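AT-less polyketide synthase (Streptomyces platensis subsp. rosaceus, PDB 4TKT) probably catalyses, through this ketosynthase domain, the decarboxylative condensation that extends the polyketide chain during isomigrastatin biosynthesis. Local coordinates at residues P519-V522 / D523-A527. Sequence-based numbering, arbitrary orientation.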
ATOM      1  N   PRO A 519     -12.770 -27.121  -8.315  1.00 46.70           N
ATOM      2  CA  PRO A 519     -14.175 -27.116  -7.886  1.00 44.19           C
ATOM      3  C   PRO A 519     -14.410 -27.874  -6.582  1.00 45.63           C
ATOM      4  O   PRO A 519     -15.350 -27.553  -5.854  1.00 43.98           O
ATOM      5  CB  PRO A 519     -14.896 -27.808  -9.047  1.00 46.76           C
ATOM      6  CG  PRO A 519     -14.027 -27.568 -10.220  1.00 46.54           C
ATOM      7  CD  PRO A 519     -12.632 -27.651  -9.684  1.00 48.25           C
ATOM      8  N   ALA A 520     -13.570 -28.865  -6.298  1.00 48.35           N
ATOM      9  CA  ALA A 520     -13.668 -29.612  -5.049  1.00 43.06           C
ATOM     10  C   ALA A 520     -13.234 -28.744  -3.875  1.00 51.29           C
ATOM     11  O   ALA A 520     -13.838 -28.789  -2.803  1.00 50.57           O
ATOM     12  CB  ALA A 520     -12.828 -30.875  -5.113  1.00 43.80           C
ATOM     13  N   LEU A 521     -12.184 -27.957  -4.084  1.00 49.00           N
ATOM     14  CA  LEU A 521     -11.692 -27.051  -3.055  1.00 47.76           C
ATOM     15  C   LEU A 521     -12.734 -25.987  -2.726  1.00 39.73           C
ATOM     16  O   LEU A 521     -12.967 -25.680  -1.558  1.00 40.90           O
ATOM     17  CB  LEU A 521     -10.383 -26.393  -3.493  1.00 47.53           C
ATOM     18  CG  LEU A 521      -9.800 -25.351  -2.532  1.00 45.31           C
ATOM     19  CD1 LEU A 521      -9.618 -25.930  -1.139  1.00 46.80           C
ATOM     20  CD2 LEU A 521      -8.482 -24.816  -3.061  1.00 39.85           C
ATOM     21  N   VAL A 522     -13.361 -25.436  -3.762  1.00 43.90           N
ATOM     22  CA  VAL A 522     -14.419 -24.447  -3.586  1.00 46.32           C
ATOM     23  C   VAL A 522     -15.573 -25.023  -2.766  1.00 49.36           C
ATOM     24  O   VAL A 522     -16.111 -24.351  -1.885  1.00 52.44           O
ATOM     25  CB  VAL A 522     -14.948 -23.942  -4.946  1.00 44.96           C
ATOM     26  CG1 VAL A 522     -16.130 -23.001  -4.750  1.00 40.16           C
ATOM     27  CG2 VAL A 522     -13.842 -23.248  -5.719  1.00 40.78           C
ATOM     28  N   ASP A 523     -15.940 -26.269  -3.048  1.00 49.77           N
ATOM     29  CA  ASP A 523     -17.006 -26.938  -2.306  1.00 50.79           C
ATOM     30  C   ASP A 523     -16.656 -27.086  -0.832  1.00 41.17           C
ATOM     31  O   ASP A 523     -17.499 -26.875   0.037  1.00 39.30           O
ATOM     32  CB  ASP A 523     -17.305 -28.317  -2.899  1.00 64.49           C
ATOM     33  CG  ASP A 523     -18.038 -28.240  -4.221  1.00 75.84           C
ATOM     34  OD1 ASP A 523     -18.457 -27.127  -4.608  1.00 78.31           O
ATOM     35  OD2 ASP A 523     -18.207 -29.297  -4.865  1.00 81.01           O
ATOM     36  N   ALA A 524     -15.410 -27.459  -0.558  1.00 39.11           N
ATOM     37  CA  ALA A 524     -14.955 -27.641   0.814  1.00 38.42           C
ATOM     38  C   ALA A 524     -14.944 -26.312   1.559  1.00 42.08           C
ATOM     39  O   ALA A 524     -15.361 -26.237   2.715  1.00 44.26           O
ATOM     40  CB  ALA A 524     -13.577 -28.279   0.837  1.00 45.78           C
ATOM     41  N   LEU A 525     -14.469 -25.268   0.886  1.00 37.32           N
ATOM     42  CA  LEU A 525     -14.424 -23.928   1.463  1.00 36.48           C
ATOM     43  C   LEU A 525     -15.823 -23.405   1.757  1.00 43.13           C
ATOM     44  O   LEU A 525     -16.061 -22.797   2.799  1.00 45.36           O
ATOM     45  CB  LEU A 525     -13.691 -22.967   0.528  1.00 36.54           C
ATOM     46  CG  LEU A 525     -12.192 -23.232   0.390  1.00 42.83           C
ATOM     47  CD1 LEU A 525     -11.582 -22.379  -0.712  1.00 36.97           C
ATOM     48  CD2 LEU A 525     -11.490 -22.992   1.718  1.00 35.91           C
ATOM     49  N   ASP A 526     -16.746 -23.649   0.832  1.00 42.07           N
ATOM     50  CA  ASP A 526     -18.128 -23.226   1.006  1.00 45.33           C
ATOM     51  C   ASP A 526     -18.762 -23.938   2.197  1.00 43.94           C
ATOM     52  O   ASP A 526     -19.506 -23.334   2.970  1.00 46.61           O
ATOM     53  CB  ASP A 526     -18.939 -23.496  -0.262  1.00 49.99           C
ATOM     54  CG  ASP A 526     -20.262 -22.753  -0.275  1.00 57.56           C
ATOM     55  OD1 ASP A 526     -20.312 -21.616   0.236  1.00 57.78           O
ATOM     56  OD2 ASP A 526     -21.252 -23.305  -0.800  1.00 62.73           O
ATOM     57  N   ALA A 527     -18.455 -25.224   2.341  1.00 43.56           N
ATOM     58  CA  ALA A 527     -18.988 -26.023   3.437  1.00 42.77           C
ATOM     59  C   ALA A 527     -18.498 -25.496   4.780  1.00 45.12           C
ATOM     60  O   ALA A 527     -19.277 -25.344   5.721  1.00 52.22           O
ATOM     61  CB  ALA A 527     -18.602 -27.481   3.267  1.00 41.74           C
TER
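The flat carboxylate of Asp523 turns one face onto the carbonyl oxygen of Pro519, which stands almost squarely over its central carbon: Pro519 O to Asp523 CG is 3.2 Å. Both carboxylate oxygens lie slightly farther off, unbonded to it as fellow acceptors. That carbonyl instead receives the backbone N-H of Asp523, with Asp523 N 3.1 Å from Pro519 O and well above the carbonyl plane. The carboxylate reaches this place because CG is anti to the carbonyl carbon (chi1 -73°); a charged group suits this exposed flank. Proline suits the first turn, where no N-H is needed for an i to i+4 bond.

Two residues on, Leu525 N meets Leu521 O at 2.9 Å in a straighter bond (N-H...O 162°), and Asp526 N donates to Val522 O, also at 2.9 Å. These bonds belong to the amphipathic helix 518-530, in the RhiE-like linker region, whose apolar side packs on strand 509-515 and helix 469-482. There Leu521 and Leu525 cross at an angle, Leu521 CG lying 3.9 Å from Leu525 CD1. Leu521 reaches Val513 and Val515, while Leu525 extends to Phe511 of the strand and Leu479 of helix 469-482; an alanine in place of Leu525 would probably open a gap between this helix and those two residues, and remove the neighbour of Leu521 CG and CD1. Ala524 faces Val513, its single methyl allowing close approach. Val522, short and apolar, suits a partly exposed edge covered by the side chains of Arg480 and Arg484. Asp526 directs OD1 into a salt bridge with Arg480 NH1, tying the two helices.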